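Local coordinates for D-alanine--D-alanine ligase (Coxiella burnetii, PDB 3TQT), which probably joins two D-alanine molecules into D-alanyl-D-alanine at the expense of ATP, supplying a building block for peptidoglycan synthesis, at residues A[7-12]-A[26-31]; A[321-326]-A[341-346]. All blocks are in the same frame, centred on the assembly; numbering follows the deposited sequence.

Contact 1 of 2, residues A[7-12]-A[26-31]; sequences ISVLCG and KNIVNT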
ATOM      1  N   ILE A   7      19.992 -14.221  -2.551  1.00 17.30           N
ATOM      2  CA  ILE A   7      19.448 -12.987  -2.050  1.00 15.90           C
ATOM      3  C   ILE A   7      19.654 -11.927  -3.126  1.00 18.21           C
ATOM      4  O   ILE A   7      20.766 -11.773  -3.635  1.00 23.38           O
ATOM      5  CB  ILE A   7      20.194 -12.556  -0.771  1.00 21.17           C
ATOM      6  CG1 ILE A   7      20.199 -13.705   0.239  1.00 20.07           C
ATOM      7  CG2 ILE A   7      19.589 -11.289  -0.187  1.00 24.42           C
ATOM      8  CD1 ILE A   7      18.814 -14.091   0.736  1.00 21.87           C
ATOM      9  N   SER A   8      18.583 -11.217  -3.468  1.00 18.62           N
ATOM     10  CA  SER A   8      18.670 -10.072  -4.375  1.00 19.13           C
ATOM     11  C   SER A   8      18.507  -8.770  -3.597  1.00 19.34           C
ATOM     12  O   SER A   8      17.513  -8.565  -2.901  1.00 25.22           O
ATOM     13  CB  SER A   8      17.584 -10.155  -5.442  1.00 20.50           C
ATOM     14  OG  SER A   8      17.934 -11.107  -6.429  1.00 23.04           O
ATOM     15  N   VAL A   9      19.488  -7.889  -3.702  1.00 18.31           N
ATOM     16  CA  VAL A   9      19.382  -6.598  -3.037  1.00 24.75           C
ATOM     17  C   VAL A   9      18.999  -5.551  -4.074  1.00 22.88           C
ATOM     18  O   VAL A   9      19.685  -5.401  -5.082  1.00 23.77           O
ATOM     19  CB  VAL A   9      20.693  -6.232  -2.334  1.00 19.00           C
ATOM     20  CG1 VAL A   9      20.556  -4.891  -1.576  1.00 21.08           C
ATOM     21  CG2 VAL A   9      21.097  -7.356  -1.387  1.00 18.58           C
ATOM     22  N   LEU A  10      17.881  -4.862  -3.848  1.00 19.04           N
ATOM     23  CA  LEU A  10      17.409  -3.845  -4.790  1.00 18.72           C
ATOM     24  C   LEU A  10      17.844  -2.478  -4.325  1.00 25.81           C
ATOM     25  O   LEU A  10      17.629  -2.113  -3.169  1.00 27.45           O
ATOM     26  CB  LEU A  10      15.885  -3.857  -4.902  1.00 23.80           C
ATOM     27  CG  LEU A  10      15.208  -4.912  -5.778  1.00 32.62           C
ATOM     28  CD1 LEU A  10      15.923  -6.251  -5.720  1.00 34.98           C
ATOM     29  CD2 LEU A  10      13.732  -5.050  -5.391  1.00 33.08           C
ATOM     30  N   CYS A  11      18.441  -1.705  -5.228  1.00 27.69           N
ATOM     31  CA  CYS A  11      18.902  -0.371  -4.866  1.00 24.02           C
ATOM     32  C   CYS A  11      18.792   0.608  -6.020  1.00 25.49           C
ATOM     33  O   CYS A  11      18.550   0.213  -7.159  1.00 21.70           O
ATOM     34  CB  CYS A  11      20.342  -0.406  -4.366  1.00 28.38           C
ATOM     35  SG  CYS A  11      21.562  -0.786  -5.648  1.00 27.95           S
ATOM     36  N   GLY A  12      18.977   1.890  -5.701  1.00 24.09           N
ATOM     37  CA  GLY A  12      18.910   2.950  -6.685  1.00 27.19           C
ATOM     38  C   GLY A  12      17.499   3.499  -6.701  1.00 31.81           C
ATOM     39  O   GLY A  12      16.999   3.986  -5.684  1.00 29.22           O
ATOM     40  N   LYS A  26      25.343  -1.281  -0.520  1.00 26.69           N
ATOM     41  CA  LYS A  26      26.733  -1.704  -0.460  1.00 28.24           C
ATOM     42  C   LYS A  26      27.063  -2.270   0.913  1.00 24.16           C
ATOM     43  O   LYS A  26      27.734  -3.283   1.027  1.00 23.72           O
ATOM     44  CB  LYS A  26      27.674  -0.561  -0.816  1.00 26.81           C
ATOM     45  CG  LYS A  26      27.666  -0.208  -2.287  1.00 30.09           C
ATOM     46  CD  LYS A  26      28.636   0.933  -2.551  1.00 39.23           C
ATOM     47  CE  LYS A  26      28.702   1.279  -4.024  1.00 43.89           C
ATOM     48  NZ  LYS A  26      29.922   0.722  -4.660  1.00 33.90           N
ATOM     49  N   ASN A  27      26.581  -1.623   1.961  1.00 25.29           N
ATOM     50  CA  ASN A  27      26.848  -2.119   3.300  1.00 27.01           C
ATOM     51  C   ASN A  27      26.217  -3.482   3.497  1.00 22.30           C
ATOM     52  O   ASN A  27      26.830  -4.394   4.040  1.00 25.50           O
ATOM     53  CB  ASN A  27      26.305  -1.157   4.356  1.00 31.48           C
ATOM     54  CG  ASN A  27      26.640  -1.597   5.761  1.00 32.54           C
ATOM     55  OD1 ASN A  27      27.761  -2.027   6.036  1.00 35.04           O
ATOM     56  ND2 ASN A  27      25.667  -1.518   6.655  1.00 24.59           N
ATOM     57  N   ILE A  28      24.975  -3.608   3.056  1.00 18.98           N
ATOM     58  CA  ILE A  28      24.270  -4.869   3.176  1.00 21.51           C
ATOM     59  C   ILE A  28      25.019  -5.952   2.397  1.00 25.50           C
ATOM     60  O   ILE A  28      25.257  -7.046   2.907  1.00 23.57           O
ATOM     61  CB  ILE A  28      22.835  -4.725   2.664  1.00 20.97           C
ATOM     62  CG1 ILE A  28      22.017  -3.908   3.674  1.00 27.33           C
ATOM     63  CG2 ILE A  28      22.199  -6.108   2.426  1.00 21.11           C
ATOM     64  CD1 ILE A  28      20.675  -3.461   3.161  1.00 27.45           C
ATOM     65  N   VAL A  29      25.401  -5.637   1.165  1.00 22.26           N
ATOM     66  CA  VAL A  29      26.105  -6.615   0.329  1.00 23.02           C
ATOM     67  C   VAL A  29      27.441  -6.996   0.958  1.00 27.88           C
ATOM     68  O   VAL A  29      27.843  -8.153   0.948  1.00 24.80           O
ATOM     69  CB  VAL A  29      26.300  -6.099  -1.099  1.00 23.01           C
ATOM     70  CG1 VAL A  29      27.363  -6.908  -1.833  1.00 25.49           C
ATOM     71  CG2 VAL A  29      24.959  -6.159  -1.844  1.00 24.15           C
ATOM     72  N   ASN A  30      28.107  -6.011   1.536  1.00 26.72           N
ATOM     73  CA  ASN A  30      29.392  -6.240   2.180  1.00 26.03           C
ATOM     74  C   ASN A  30      29.257  -7.030   3.477  1.00 27.28           C
ATOM     75  O   ASN A  30      30.200  -7.678   3.928  1.00 29.41           O
ATOM     76  CB  ASN A  30      30.068  -4.895   2.466  1.00 24.31           C
ATOM     77  CG  ASN A  30      31.513  -5.053   2.878  1.00 38.32           C
ATOM     78  OD1 ASN A  30      32.242  -5.846   2.289  1.00 34.66           O
ATOM     79  ND2 ASN A  30      31.932  -4.308   3.898  1.00 33.06           N
ATOM     80  N   THR A  31      28.071  -6.979   4.067  1.00 25.97           N
ATOM     81  CA  THR A  31      27.865  -7.516   5.405  1.00 24.61           C
ATOM     82  C   THR A  31      27.105  -8.844   5.417  1.00 27.52           C
ATOM     83  O   THR A  31      27.210  -9.610   6.378  1.00 29.72           O
ATOM     84  CB  THR A  31      27.163  -6.465   6.300  1.00 29.85           C
ATOM     85  OG1 THR A  31      27.981  -5.282   6.351  1.00 32.33           O
ATOM     86  CG2 THR A  31      26.978  -6.987   7.699  1.00 33.22           C
TER

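Contact 2 of 2, residues A[321-326]-A[341-346]; sequences PGFTNI and PNLLDQ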
ATOM      1  N   PRO A 321      14.801   2.289   6.452  1.00 24.87           N
ATOM      2  CA  PRO A 321      15.742   3.256   7.014  1.00 21.78           C
ATOM      3  C   PRO A 321      17.100   3.091   6.358  1.00 23.97           C
ATOM      4  O   PRO A 321      17.356   2.032   5.779  1.00 22.97           O
ATOM      5  CB  PRO A 321      15.821   2.844   8.477  1.00 20.53           C
ATOM      6  CG  PRO A 321      15.504   1.404   8.482  1.00 23.03           C
ATOM      7  CD  PRO A 321      14.494   1.199   7.394  1.00 24.22           C
ATOM      8  N   GLY A 322      17.940   4.119   6.439  1.00 23.88           N
ATOM      9  CA  GLY A 322      19.300   4.015   5.950  1.00 30.51           C
ATOM     10  C   GLY A 322      19.951   2.775   6.524  1.00 23.08           C
ATOM     11  O   GLY A 322      19.684   2.398   7.663  1.00 22.85           O
ATOM     12  N   PHE A 323      20.800   2.131   5.733  1.00 23.45           N
ATOM     13  CA  PHE A 323      21.419   0.884   6.163  1.00 24.93           C
ATOM     14  C   PHE A 323      22.909   0.879   5.852  1.00 27.56           C
ATOM     15  O   PHE A 323      23.545  -0.183   5.794  1.00 26.95           O
ATOM     16  CB  PHE A 323      20.720  -0.307   5.502  1.00 25.87           C
ATOM     17  CG  PHE A 323      20.256  -1.340   6.469  1.00 21.50           C
ATOM     18  CD1 PHE A 323      18.922  -1.398   6.852  1.00 23.36           C
ATOM     19  CD2 PHE A 323      21.153  -2.240   7.023  1.00 26.64           C
ATOM     20  CE1 PHE A 323      18.485  -2.369   7.745  1.00 30.06           C
ATOM     21  CE2 PHE A 323      20.721  -3.212   7.922  1.00 29.17           C
ATOM     22  CZ  PHE A 323      19.389  -3.277   8.275  1.00 29.52           C
ATOM     23  N   THR A 324      23.468   2.072   5.652  1.00 26.35           N
ATOM     24  CA  THR A 324      24.901   2.214   5.463  1.00 27.39           C
ATOM     25  C   THR A 324      25.580   1.849   6.768  1.00 28.06           C
ATOM     26  O   THR A 324      24.932   1.739   7.797  1.00 21.92           O
ATOM     27  CB  THR A 324      25.291   3.659   5.085  1.00 29.58           C
ATOM     28  OG1 THR A 324      25.341   4.470   6.263  1.00 27.49           O
ATOM     29  CG2 THR A 324      24.276   4.235   4.108  1.00 31.10           C
ATOM     30  N   ASN A 325      26.892   1.674   6.734  1.00 29.56           N
ATOM     31  CA  ASN A 325      27.630   1.266   7.930  1.00 33.55           C
ATOM     32  C   ASN A 325      27.577   2.273   9.082  1.00 34.96           C
ATOM     33  O   ASN A 325      27.933   1.953  10.212  1.00 36.44           O
ATOM     34  CB  ASN A 325      29.087   0.944   7.572  1.00 42.00           C
ATOM     35  CG  ASN A 325      29.780   2.095   6.863  1.00 64.66           C
ATOM     36  OD1 ASN A 325      29.320   3.241   6.908  1.00 67.71           O
ATOM     37  ND2 ASN A 325      30.894   1.795   6.202  1.00 74.90           N
ATOM     38  N   ILE A 326      27.135   3.490   8.800  1.00 31.82           N
ATOM     39  CA  ILE A 326      27.006   4.484   9.861  1.00 29.24           C
ATOM     40  C   ILE A 326      25.549   4.867  10.112  1.00 30.89           C
ATOM     41  O   ILE A 326      25.266   5.770  10.906  1.00 28.91           O
ATOM     42  CB  ILE A 326      27.774   5.765   9.521  1.00 35.55           C
ATOM     43  CG1 ILE A 326      27.124   6.470   8.325  1.00 38.78           C
ATOM     44  CG2 ILE A 326      29.236   5.460   9.267  1.00 44.42           C
ATOM     45  CD1 ILE A 326      27.693   7.847   8.044  1.00 44.44           C
ATOM     46  N   PRO A 341      25.653  -8.491  10.495  1.00 26.56           N
ATOM     47  CA  PRO A 341      25.428  -9.746   9.768  1.00 29.00           C
ATOM     48  C   PRO A 341      24.245 -10.532  10.330  1.00 27.88           C
ATOM     49  O   PRO A 341      23.419 -11.045   9.566  1.00 26.34           O
ATOM     50  CB  PRO A 341      26.725 -10.524  10.019  1.00 30.50           C
ATOM     51  CG  PRO A 341      27.749  -9.458  10.223  1.00 32.38           C
ATOM     52  CD  PRO A 341      27.040  -8.379  10.983  1.00 30.76           C
ATOM     53  N   ASN A 342      24.178 -10.631  11.657  1.00 27.46           N
ATOM     54  CA  ASN A 342      23.105 -11.349  12.332  1.00 28.44           C
ATOM     55  C   ASN A 342      21.772 -10.651  12.115  1.00 24.14           C
ATOM     56  O   ASN A 342      20.744 -11.298  11.951  1.00 25.12           O
ATOM     57  CB  ASN A 342      23.366 -11.413  13.830  1.00 28.44           C
ATOM     58  CG  ASN A 342      24.697 -12.071  14.168  1.00 35.96           C
ATOM     59  OD1 ASN A 342      24.756 -13.258  14.448  1.00 41.73           O
ATOM     60  ND2 ASN A 342      25.761 -11.291  14.149  1.00 32.27           N
ATOM     61  N   LEU A 343      21.798  -9.325  12.163  1.00 24.55           N
ATOM     62  CA  LEU A 343      20.606  -8.537  11.888  1.00 21.83           C
ATOM     63  C   LEU A 343      20.087  -8.903  10.499  1.00 21.72           C
ATOM     64  O   LEU A 343      18.902  -9.173  10.319  1.00 18.28           O
ATOM     65  CB  LEU A 343      20.930  -7.038  11.962  1.00 22.56           C
ATOM     66  CG  LEU A 343      19.869  -6.071  11.434  1.00 18.24           C
ATOM     67  CD1 LEU A 343      18.522  -6.239  12.173  1.00 18.06           C
ATOM     68  CD2 LEU A 343      20.368  -4.625  11.539  1.00 24.01           C
ATOM     69  N   LEU A 344      20.982  -8.924   9.515  1.00 21.41           N
ATOM     70  CA  LEU A 344      20.570  -9.230   8.146  1.00 22.22           C
ATOM     71  C   LEU A 344      20.017 -10.649   8.047  1.00 23.71           C
ATOM     72  O   LEU A 344      19.029 -10.881   7.350  1.00 18.18           O
ATOM     73  CB  LEU A 344      21.729  -9.044   7.166  1.00 21.84           C
ATOM     74  CG  LEU A 344      22.304  -7.628   7.104  1.00 21.09           C
ATOM     75  CD1 LEU A 344      23.493  -7.573   6.134  1.00 19.86           C
ATOM     76  CD2 LEU A 344      21.215  -6.637   6.713  1.00 23.49           C
ATOM     77  N   ASP A 345      20.653 -11.603   8.728  1.00 22.36           N
ATOM     78  CA  ASP A 345      20.132 -12.976   8.720  1.00 19.88           C
ATOM     79  C   ASP A 345      18.710 -13.002   9.265  1.00 21.77           C
ATOM     80  O   ASP A 345      17.826 -13.682   8.726  1.00 21.46           O
ATOM     81  CB  ASP A 345      20.994 -13.926   9.565  1.00 22.63           C
ATOM     82  CG  ASP A 345      22.388 -14.131   8.996  1.00 30.24           C
ATOM     83  OD1 ASP A 345      22.542 -14.142   7.757  1.00 28.17           O
ATOM     84  OD2 ASP A 345      23.333 -14.293   9.804  1.00 25.47           O
ATOM     85  N   GLN A 346      18.494 -12.283  10.359  1.00 25.36           N
ATOM     86  CA  GLN A 346      17.167 -12.239  10.963  1.00 22.98           C
ATOM     87  C   GLN A 346      16.137 -11.606  10.028  1.00 22.40           C
ATOM     88  O   GLN A 346      15.018 -12.110   9.886  1.00 18.13           O
ATOM     89  CB  GLN A 346      17.233 -11.540  12.327  1.00 23.88           C
ATOM     90  CG  GLN A 346      18.015 -12.415  13.324  1.00 30.66           C
ATOM     91  CD  GLN A 346      17.911 -11.958  14.762  1.00 38.75           C
ATOM     92  OE1 GLN A 346      16.975 -11.253  15.140  1.00 40.02           O
ATOM     93  NE2 GLN A 346      18.873 -12.376  15.583  1.00 38.24           N
TER

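Contact 1 of 2, residues A[7-12]-A[26-31]
V9 on strand 5-12 meets I28 and V29 on helix 18-31 chiefly through its CG2 methyl. At the root of the side chain, V9 CB already comes within 4.3 Å of V29 CG2. Beyond it the two branches diverge. CG1 lies anti to the backbone N (chi1 -177°) and stays 4.5 Å from I28 CG2, whereas CG2, anti to the carbonyl carbon, comes closer to the helix. There V9 CG2 approaches V29 CG2 to 4.1 Å and I28 CG2 to 4.2 Å. The two helix methyls, I28 CG2 and V29 CG2, are 5.1 Å apart, so the strand methyl faces the pair and touches both. All three side chains are buried, and the join is purely apolar. At the C-terminal end of the helix, T31 OG1 donates to N27 O at 2.7 Å, tilted 31° from the carbonyl plane. The arrangement belongs to a beta-alpha-beta crossover: strand 5-12 leads into helix 18-31, which packs on the sheet before the chain enters the adjacent parallel strand 37-44, consistent with a Rossmann-like N-terminal domain. V29 also rests on I39 and V41 of that strand, while V9 and I28 share F103 of strand 101-104 on the other flank of strand 5-12.

Contact 2 of 2, residues A[321-326]-A[341-346]
The phenyl ring of F323 pushes its CE2 and CZ atoms between two leucine methyls of helix 340-370. L343 CD2 and L344 CD2 stand on opposite sides of the ring plane, both obliquely placed and 5.3 Å from each other. L343 CD2 is nearest to F323 CZ, at 3.7 Å, and L344 CD2 is equally near to F323 CE2, at 3.7 Å. F323 also meets the ring of Y329, the planes at about 40°, and touches P330, M299 and M105. The leucines reach the ring by different routes: in L343 CG is anti to the backbone N (chi1 168°) and the side chain comes toward F323 from the opposite direction, whereas L344 runs past it in the reverse sense and makes contact through its CD2 branch. F323 itself sits on the loop that follows strand 312-318, the strand of the ATP-grasp fold bearing the predicted metal ligands E316 and N318; the side chains of F323 and N318 are about 10 Å apart. Directly after F323 the loop folds into an ST turn, in which T324 OG1 accepts from the backbone N of I326 at 3.3 Å with an N-H...O angle of 151°. The same hydroxyl is hydrogen-bonded to S327 OG, which ties the turn to the residue just before helix 328-335. On the helix, L343 continues onto Y329 and W333, and L344 onto L32, while D345 OD1 is hydrogen-bonded to Y37 OH.

Contact 1 closes before contact 2 opens along the chain, and their centres lie 10 Å apart on the same side of the chain's centre. Contact 1 is internal to the N-terminal domain and contact 2 to the ATP-grasp part, yet the two touch. N27 ND2 probably donates a hydrogen bond to F323 O at 2.7 Å, and T31 CG2 packs against P341 N at 3.4 Å. I28 also rests on F323, so helix 18-31 turns one side to its own sheet and another to the loop and helix of contact 2. The pair therefore marks a junction between the domains, and contact 2 includes part of the loop that follows the strand with the predicted metal ligands E316 and N318.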